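Local coordinates for glycosyl hydrolase, family 38 (Enterococcus faecalis, PDB 5KBP), which probably acts as an alpha-mannosidase of glycosyl hydrolase family 38, cleaving alpha-linked mannose from carbohydrates, at residues A[417-422]-A[598-603]; A[451-456]-A[492-497]; A[656-661]-A[797-802]. All coordinates share one frame; numbering follows the deposited sequence.

Contact 1: A[417-422]-A[598-603]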
loop_
_atom_site.group_PDB
_atom_site.type_symbol
_atom_site.label_atom_id
_atom_site.label_comp_id
_atom_site.label_asym_id
_atom_site.label_seq_id
_atom_site.Cartn_x
_atom_site.Cartn_y
_atom_site.Cartn_z
ATOM N N THR A 417 26.199 1.371 25.760
ATOM C CA THR A 417 26.279 0.288 26.731
ATOM C C THR A 417 25.005 -0.538 26.626
ATOM O O THR A 417 23.902 0.001 26.770
ATOM C CB THR A 417 26.452 0.833 28.149
ATOM O OG1 THR A 417 27.702 1.525 28.247
ATOM C CG2 THR A 417 26.420 -0.302 29.153
ATOM N N GLU A 418 25.156 -1.837 26.382
ATOM C CA GLU A 418 24.001 -2.677 26.098
ATOM C C GLU A 418 24.392 -4.143 26.225
ATOM O O GLU A 418 25.495 -4.530 25.830
ATOM C CB GLU A 418 23.457 -2.389 24.691
ATOM C CG GLU A 418 22.422 -3.375 24.181
ATOM C CD GLU A 418 21.847 -2.965 22.840
ATOM O OE1 GLU A 418 21.670 -1.749 22.618
ATOM O OE2 GLU A 418 21.578 -3.856 22.007
ATOM N N VAL A 419 23.488 -4.943 26.782
ATOM C CA VAL A 419 23.619 -6.396 26.777
ATOM C C VAL A 419 23.069 -6.892 25.444
ATOM O O VAL A 419 21.855 -6.900 25.226
ATOM C CB VAL A 419 22.886 -7.034 27.961
ATOM C CG1 VAL A 419 22.921 -8.550 27.849
ATOM C CG2 VAL A 419 23.512 -6.582 29.271
ATOM N N VAL A 420 23.964 -7.304 24.552
ATOM C CA VAL A 420 23.626 -7.565 23.159
ATOM C C VAL A 420 23.369 -9.051 22.956
ATOM O O VAL A 420 23.879 -9.904 23.692
ATOM C CB VAL A 420 24.748 -7.059 22.225
ATOM C CG1 VAL A 420 24.258 -6.957 20.786
ATOM C CG2 VAL A 420 25.267 -5.720 22.709
ATOM N N THR A 421 22.556 -9.360 21.948
ATOM C CA THR A 421 22.281 -10.721 21.512
ATOM C C THR A 421 22.712 -10.859 20.058
ATOM O O THR A 421 22.360 -10.020 19.222
ATOM C CB THR A 421 20.792 -11.060 21.675
ATOM O OG1 THR A 421 20.563 -11.625 22.973
ATOM C CG2 THR A 421 20.326 -12.036 20.602
ATOM N N VAL A 422 23.483 -11.904 19.763
ATOM C CA VAL A 422 24.013 -12.147 18.426
ATOM C C VAL A 422 23.714 -13.588 18.041
ATOM O O VAL A 422 24.056 -14.515 18.783
ATOM C CB VAL A 422 25.529 -11.876 18.354
ATOM C CG1 VAL A 422 26.077 -12.294 17.000
ATOM C CG2 VAL A 422 25.827 -10.410 18.631
ATOM N N SER A 598 20.659 -12.387 35.967
ATOM C CA SER A 598 22.064 -12.683 35.721
ATOM C C SER A 598 22.886 -11.551 36.318
ATOM O O SER A 598 22.342 -10.509 36.693
ATOM C CB SER A 598 22.346 -12.833 34.220
ATOM O OG SER A 598 22.286 -11.579 33.563
ATOM N N PRO A 599 24.205 -11.738 36.436
ATOM C CA PRO A 599 25.044 -10.636 36.938
ATOM C C PRO A 599 25.039 -9.401 36.051
ATOM O O PRO A 599 25.453 -8.330 36.513
ATOM C CB PRO A 599 26.441 -11.267 37.010
ATOM C CG PRO A 599 26.182 -12.718 37.186
ATOM C CD PRO A 599 24.950 -13.008 36.379
ATOM N N VAL A 600 24.585 -9.505 34.804
ATOM C CA VAL A 600 24.630 -8.385 33.872
ATOM C C VAL A 600 23.254 -7.918 33.422
ATOM O O VAL A 600 23.149 -6.818 32.858
ATOM C CB VAL A 600 25.496 -8.714 32.636
ATOM C CG1 VAL A 600 26.909 -9.086 33.058
ATOM C CG2 VAL A 600 24.860 -9.830 31.824
ATOM N N LYS A 601 22.196 -8.696 33.644
ATOM C CA LYS A 601 20.885 -8.329 33.128
ATOM C C LYS A 601 19.806 -9.080 33.895
ATOM O O LYS A 601 19.947 -10.274 34.167
ATOM C CB LYS A 601 20.783 -8.631 31.628
ATOM C CG LYS A 601 19.436 -8.306 31.007
ATOM C CD LYS A 601 19.422 -8.660 29.529
ATOM C CE LYS A 601 18.065 -8.386 28.905
ATOM N NZ LYS A 601 18.056 -8.717 27.453
ATOM N N ALA A 602 18.734 -8.367 34.235
ATOM C CA ALA A 602 17.586 -8.953 34.911
ATOM C C ALA A 602 16.326 -8.247 34.435
ATOM O O ALA A 602 16.339 -7.045 34.155
ATOM C CB ALA A 602 17.711 -8.851 36.435
ATOM N N SER A 603 15.235 -9.006 34.342
ATOM C CA SER A 603 13.968 -8.473 33.862
ATOM C C SER A 603 12.819 -9.067 34.662
ATOM O O SER A 603 12.860 -10.230 35.073
ATOM C CB SER A 603 13.759 -8.759 32.368
ATOM O OG SER A 603 13.591 -10.147 32.136
#
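With chi1 at 174°, Val419 places CG1 opposite its own backbone nitrogen and CG2 beside it; CG1 meets the Lys601 chain, while CG2 reaches mainly Val600 and also lies near Lys601 CB. Lys601 meets it with CG likewise trans to the nitrogen (chi1 179°) and with every later torsion extended, so that a straight rod of methylenes runs obliquely over the valine. CG1 of Val419 rests on CD of Lys601 at 3.9 Å, the third methylene of that rod and two bonds short of NZ. CG2 of Val419 turns to the peptide that precedes Lys601, lying 3.6 Å from the carbonyl O of Val600 and 4.3 Å from CG2 of the Val600 side chain. The contact is therefore apolar on the valine side, and on the other side part methylene, part methyl and part carbonyl.

The hairpin end that receives Val419 is braced from within. Pro599 and Val600 have the backbone angles of a type I turn, and the hydroxyl of Ser598 is held inside it: OG donates to Lys601 O at 2.7 Å, in the carbonyl plane and on a lone pair, and accepts a weak bond from Val600 N at 3.3 Å. A weak backbone bond from Ser598 N also ends on Lys601 O, so that carbonyl is gripped twice. Beyond the two segments, Ile653 also packs on Val419, while Glu493 touches both Val419 and the Lys601 side chain.

Strand 416-430 is an outer strand of a three-stranded antiparallel sheet, whereas the turn joins strands 591-597 and 601-613 at the margin of a nine-stranded one. What results is the meeting of a beta-hairpin turn with the side of a strand from a separate beta sheet, joining two parts of the C-terminal beta region of this family 38 enzyme.

Contact 2: A[451-456]-A[492-497]; sequences YQVIDP and VELSVK
Two antiparallel sheets of the C-terminal beta region face each other here, and Val453 carries the contact from one to the other by meeting Val492 and Leu494. Val453 belongs to the short strand 451-454, and its two partners to strand 483-499, the middle strand of a three-stranded sheet. The backbones stay well apart, with CA of Val453 8.5 Å from CA of Val492, so that the side chains alone span the interval.

Val492 and Leu494 are two residues apart and project from the same side of their strand, and Val453 sends both methyls to them. CG2 of Val453 lies 3.6 Å from CG1 of Val492, the valines passing flank to flank and pointing opposite ways. The leucine touches through one branch: its CD2 is 4.0 Å from CG1 of Val453 and also 4.0 Å from CG2 of Val453, so this one methyl sits in the fork of the valine. In Val453 the fork is set by chi1 of -179°, which holds CG1 trans to the backbone nitrogen and CG2 trans to the carbonyl carbon; in Leu494, chi1 of -65° brings the branched end round beside the nitrogen.

All three residues are buried. Ser463 touches each of them, and Leu509 of strand 503-511 lies against both valines. Between Val492 and Leu494, Glu493 is buried on the other side of its strand, pointing away from Val453, and forms a salt bridge with Arg464 of the neighbouring strand. Gln452 likewise turns its back on the contact, its NE2 donating to Glu513 O.

Branched aliphatic side chains packed together between strands of different, facing sheets, as Val453, Val492 and Leu494 are, are characteristic of the interior of a beta sandwich.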
loop_
_atom_site.group_PDB
_atom_site.type_symbol
_atom_site.label_atom_id
_atom_site.label_comp_id
_atom_site.label_asym_id
_atom_site.label_seq_id
_atom_site.Cartn_x
_atom_site.Cartn_y
_atom_site.Cartn_z
ATOM N N TYR A 451 30.467 -23.499 23.396
ATOM C CA TYR A 451 31.249 -22.525 22.651
ATOM C C TYR A 451 31.733 -21.402 23.560
ATOM O O TYR A 451 31.253 -21.221 24.681
ATOM C CB TYR A 451 30.441 -21.949 21.482
ATOM C CG TYR A 451 30.346 -22.888 20.302
ATOM C CD1 TYR A 451 31.304 -22.871 19.297
ATOM C CD2 TYR A 451 29.302 -23.799 20.197
ATOM C CE1 TYR A 451 31.224 -23.733 18.217
ATOM C CE2 TYR A 451 29.212 -24.662 19.121
ATOM C CZ TYR A 451 30.176 -24.626 18.134
ATOM O OH TYR A 451 30.091 -25.485 17.062
ATOM N N GLN A 452 32.697 -20.644 23.044
ATOM C CA GLN A 452 33.377 -19.600 23.797
ATOM C C GLN A 452 33.637 -18.414 22.881
ATOM O O GLN A 452 33.997 -18.592 21.714
ATOM C CB GLN A 452 34.695 -20.127 24.385
ATOM C CG GLN A 452 35.553 -19.090 25.087
ATOM C CD GLN A 452 36.857 -19.677 25.595
ATOM O OE1 GLN A 452 37.937 -19.168 25.296
ATOM N NE2 GLN A 452 36.761 -20.754 26.366
ATOM N N VAL A 453 33.454 -17.208 23.410
ATOM C CA VAL A 453 33.662 -15.981 22.646
ATOM C C VAL A 453 35.079 -15.483 22.889
ATOM O O VAL A 453 35.549 -15.447 24.033
ATOM C CB VAL A 453 32.628 -14.911 23.030
ATOM C CG1 VAL A 453 32.835 -13.648 22.203
ATOM C CG2 VAL A 453 31.223 -15.450 22.849
ATOM N N ILE A 454 35.766 -15.097 21.814
ATOM C CA ILE A 454 37.121 -14.574 21.902
ATOM C C ILE A 454 37.238 -13.330 21.036
ATOM O O ILE A 454 36.502 -13.153 20.061
ATOM C CB ILE A 454 38.183 -15.618 21.486
ATOM C CG1 ILE A 454 37.935 -16.096 20.054
ATOM C CG2 ILE A 454 38.209 -16.786 22.465
ATOM C CD1 ILE A 454 39.068 -16.925 19.491
ATOM N N ASP A 455 38.179 -12.465 21.403
ATOM C CA ASP A 455 38.488 -11.245 20.668
ATOM C C ASP A 455 39.605 -11.554 19.674
ATOM O O ASP A 455 40.096 -12.690 19.652
ATOM C CB ASP A 455 38.873 -10.131 21.649
ATOM C CG ASP A 455 40.208 -10.376 22.321
ATOM O OD1 ASP A 455 40.578 -11.554 22.512
ATOM O OD2 ASP A 455 40.887 -9.384 22.661
ATOM N N PRO A 456 40.022 -10.606 18.822
ATOM C CA PRO A 456 41.135 -10.906 17.902
ATOM C C PRO A 456 42.406 -11.359 18.600
ATOM O O PRO A 456 43.175 -12.136 18.019
ATOM C CB PRO A 456 41.340 -9.579 17.162
ATOM C CG PRO A 456 40.003 -8.944 17.180
ATOM C CD PRO A 456 39.391 -9.312 18.499
ATOM N N VAL A 492 24.164 -15.948 21.137
ATOM C CA VAL A 492 25.145 -15.640 22.172
ATOM C C VAL A 492 24.840 -14.264 22.746
ATOM O O VAL A 492 24.474 -13.339 22.013
ATOM C CB VAL A 492 26.581 -15.703 21.614
ATOM C CG1 VAL A 492 27.598 -15.484 22.722
ATOM C CG2 VAL A 492 26.820 -17.035 20.918
ATOM N N GLU A 493 24.994 -14.132 24.062
ATOM C CA GLU A 493 24.700 -12.898 24.779
ATOM C C GLU A 493 26.009 -12.262 25.228
ATOM O O GLU A 493 26.803 -12.901 25.927
ATOM C CB GLU A 493 23.792 -13.174 25.976
ATOM C CG GLU A 493 23.109 -11.946 26.547
ATOM C CD GLU A 493 22.106 -12.292 27.631
ATOM O OE1 GLU A 493 22.362 -13.243 28.399
ATOM O OE2 GLU A 493 21.058 -11.619 27.708
ATOM N N LEU A 494 26.233 -11.012 24.829
ATOM C CA LEU A 494 27.436 -10.277 25.189
ATOM C C LEU A 494 27.074 -9.044 26.006
ATOM O O LEU A 494 25.995 -8.467 25.846
ATOM C CB LEU A 494 28.232 -9.854 23.944
ATOM C CG LEU A 494 28.842 -10.960 23.079
ATOM C CD1 LEU A 494 29.681 -10.361 21.962
ATOM C CD2 LEU A 494 29.678 -11.904 23.925
ATOM N N SER A 495 27.991 -8.647 26.884
ATOM C CA SER A 495 27.839 -7.454 27.716
ATOM C C SER A 495 28.816 -6.402 27.199
ATOM O O SER A 495 30.012 -6.450 27.501
ATOM C CB SER A 495 28.088 -7.776 29.186
ATOM O OG SER A 495 27.958 -6.617 29.993
ATOM N N VAL A 496 28.303 -5.456 26.416
ATOM C CA VAL A 496 29.109 -4.402 25.809
ATOM C C VAL A 496 29.043 -3.166 26.695
ATOM O O VAL A 496 27.951 -2.687 27.028
ATOM C CB VAL A 496 28.631 -4.089 24.382
ATOM C CG1 VAL A 496 29.392 -2.905 23.811
ATOM C CG2 VAL A 496 28.797 -5.314 23.495
ATOM N N LYS A 497 30.210 -2.644 27.070
ATOM C CA LYS A 497 30.321 -1.551 28.030
ATOM C C LYS A 497 31.029 -0.372 27.371
ATOM O O LYS A 497 32.232 -0.439 27.096
ATOM C CB LYS A 497 31.072 -2.007 29.280
ATOM C CG LYS A 497 31.235 -0.937 30.345
ATOM C CD LYS A 497 31.985 -1.482 31.550
ATOM C CE LYS A 497 32.194 -0.415 32.613
ATOM N NZ LYS A 497 32.936 -0.951 33.789
#

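Contact 3: A[656-661]-A[797-802]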
loop_
_atom_site.group_PDB
_atom_site.type_symbol
_atom_site.label_atom_id
_atom_site.label_comp_id
_atom_site.label_asym_id
_atom_site.label_seq_id
_atom_site.Cartn_x
_atom_site.Cartn_y
_atom_site.Cartn_z
ATOM N N SER A 656 24.372 0.230 33.206
ATOM C CA SER A 656 23.598 1.384 32.776
ATOM C C SER A 656 22.554 1.728 33.827
ATOM O O SER A 656 22.007 0.839 34.485
ATOM C CB SER A 656 22.914 1.133 31.428
ATOM O OG SER A 656 22.057 2.208 31.085
ATOM N N ASN A 657 22.289 3.024 33.975
ATOM C CA ASN A 657 21.237 3.515 34.852
ATOM C C ASN A 657 19.885 3.584 34.156
ATOM O O ASN A 657 18.918 4.071 34.752
ATOM C CB ASN A 657 21.606 4.896 35.402
ATOM C CG ASN A 657 21.640 5.965 34.325
ATOM O OD1 ASN A 657 21.920 5.686 33.159
ATOM N ND2 ASN A 657 21.359 7.204 34.715
ATOM N N GLN A 658 19.798 3.116 32.913
ATOM C CA GLN A 658 18.551 3.164 32.162
ATOM C C GLN A 658 17.655 1.994 32.547
ATOM O O GLN A 658 18.078 0.835 32.509
ATOM C CB GLN A 658 18.829 3.137 30.659
ATOM C CG GLN A 658 19.456 4.407 30.113
ATOM C CD GLN A 658 19.541 4.402 28.600
ATOM O OE1 GLN A 658 20.001 3.433 27.996
ATOM N NE2 GLN A 658 19.085 5.483 27.980
ATOM N N LEU A 659 16.415 2.303 32.916
ATOM C CA LEU A 659 15.412 1.295 33.239
ATOM C C LEU A 659 14.448 1.209 32.062
ATOM O O LEU A 659 13.699 2.154 31.796
ATOM C CB LEU A 659 14.683 1.650 34.533
ATOM C CG LEU A 659 13.956 0.519 35.261
ATOM C CD1 LEU A 659 14.955 -0.471 35.842
ATOM C CD2 LEU A 659 13.047 1.079 36.345
ATOM N N PHE A 660 14.472 0.083 31.353
ATOM C CA PHE A 660 13.703 -0.075 30.127
ATOM C C PHE A 660 12.344 -0.701 30.410
ATOM O O PHE A 660 12.216 -1.585 31.262
ATOM C CB PHE A 660 14.472 -0.932 29.121
ATOM C CG PHE A 660 15.713 -0.273 28.589
ATOM C CD1 PHE A 660 16.917 -0.378 29.269
ATOM C CD2 PHE A 660 15.677 0.450 27.409
ATOM C CE1 PHE A 660 18.060 0.228 28.779
ATOM C CE2 PHE A 660 16.815 1.056 26.915
ATOM C CZ PHE A 660 18.008 0.946 27.601
ATOM N N PHE A 661 11.330 -0.239 29.681
ATOM C CA PHE A 661 9.973 -0.749 29.800
ATOM C C PHE A 661 9.466 -1.202 28.438
ATOM O O PHE A 661 9.819 -0.631 27.402
ATOM C CB PHE A 661 9.023 0.309 30.371
ATOM C CG PHE A 661 9.514 0.943 31.636
ATOM C CD1 PHE A 661 9.651 0.193 32.792
ATOM C CD2 PHE A 661 9.831 2.291 31.676
ATOM C CE1 PHE A 661 10.102 0.774 33.961
ATOM C CE2 PHE A 661 10.282 2.878 32.842
ATOM C CZ PHE A 661 10.417 2.118 33.987
ATOM N N TYR A 797 18.746 9.116 23.111
ATOM C CA TYR A 797 18.941 8.964 21.674
ATOM C C TYR A 797 19.548 7.607 21.349
ATOM O O TYR A 797 19.186 6.976 20.349
ATOM C CB TYR A 797 19.843 10.078 21.140
ATOM C CG TYR A 797 19.284 11.475 21.272
ATOM C CD1 TYR A 797 17.945 11.739 21.019
ATOM C CD2 TYR A 797 20.101 12.532 21.646
ATOM C CE1 TYR A 797 17.437 13.022 21.137
ATOM C CE2 TYR A 797 19.604 13.815 21.767
ATOM C CZ TYR A 797 18.271 14.055 21.511
ATOM O OH TYR A 797 17.772 15.331 21.632
ATOM N N SER A 798 20.478 7.144 22.189
ATOM C CA SER A 798 21.189 5.903 21.909
ATOM C C SER A 798 20.286 4.683 22.048
ATOM O O SER A 798 20.536 3.656 21.408
ATOM C CB SER A 798 22.397 5.778 22.837
ATOM O OG SER A 798 23.164 4.632 22.523
ATOM N N ALA A 799 19.239 4.775 22.873
ATOM C CA ALA A 799 18.353 3.631 23.067
ATOM C C ALA A 799 17.525 3.336 21.822
ATOM O O ALA A 799 17.111 2.189 21.613
ATOM C CB ALA A 799 17.439 3.875 24.269
ATOM N N GLN A 800 17.274 4.347 20.988
ATOM C CA GLN A 800 16.520 4.151 19.755
ATOM C C GLN A 800 17.357 3.559 18.630
ATOM O O GLN A 800 16.798 3.212 17.582
ATOM C CB GLN A 800 15.917 5.479 19.287
ATOM C CG GLN A 800 14.745 5.969 20.114
ATOM C CD GLN A 800 14.036 7.145 19.469
ATOM O OE1 GLN A 800 14.492 7.676 18.455
ATOM N NE2 GLN A 800 12.914 7.553 20.049
ATOM N N ILE A 801 18.667 3.433 18.813
ATOM C CA ILE A 801 19.557 2.969 17.752
ATOM C C ILE A 801 20.123 1.606 18.134
ATOM O O ILE A 801 21.087 1.536 18.907
ATOM C CB ILE A 801 20.684 3.983 17.497
ATOM C CG1 ILE A 801 20.100 5.380 17.276
ATOM C CG2 ILE A 801 21.525 3.556 16.304
ATOM C CD1 ILE A 801 21.143 6.470 17.170
ATOM N N PRO A 802 19.575 0.508 17.620
ATOM C CA PRO A 802 20.055 -0.816 18.028
ATOM C C PRO A 802 21.428 -1.126 17.449
ATOM O O PRO A 802 21.861 -0.551 16.447
ATOM C CB PRO A 802 18.992 -1.762 17.465
ATOM C CG PRO A 802 18.468 -1.040 16.265
ATOM C CD PRO A 802 18.487 0.423 16.630
#
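The ring of Phe660 presents its edge to Ala799: CE2 comes within 3.9 Å of the alanine CB, which lies near the plane of the ring and not above a face. A chi1 of -68° keeps the ring beside the phenylalanine's own backbone nitrogen, and chi2 of 86° turns the ring plane about perpendicular to the plane of CA, CB and CG. The methyl of Ala799 points at the strand, and that single carbon provides the 797-802 segment's share of the contact.

Gln658, two residues earlier, faces the same way and brings only the NE2 end of its amide near the alanine. NE2 is 4.4 Å from Ala799 CB, a loose approach; it donates to the carbonyl O of Gln795, four residues before Ala799. The alanine methyl thus touches an aromatic edge and lies near an amide already bonded to helix 789-799. Behind Gln658 the chain is shaped by an ST turn, in which its backbone N bonds to Ser656 OG at 3.0 Å and 162°.

Strand 659-667 runs between strands 641-653 and 772-783 of the nine-stranded sheet. Leu659 packs against Leu545 and Ile547 of strand 545-549, while Phe660 reaches toward helix 789-799. Just beyond Ala799, Gln800 bonds to Arg315 of helix 304-332 and to the backbone of Asn732 on strand 727-732.

Overall arrangement
The three contacts lie on one side of the chain's centre but differ in depth and chemistry. Contact 2 is fully buried although farthest out, its centre about 34 Å from the chain's centre, and is purely aliphatic. Contacts 1 and 3 are only partly buried and mix apolar carbon with polar groups: a lysine chain and a carbonyl in one, an aromatic edge and an amide in the other. Contacts 1 and 2 share a sheet, where strands 416-430 and 483-499 pair through probable backbone bonds, among them Val420 N to Leu494 O and Val492 N to Val422 O. Contacts 1 and 3 share the nine-stranded sheet, which meets a strand in one and a helix in the other.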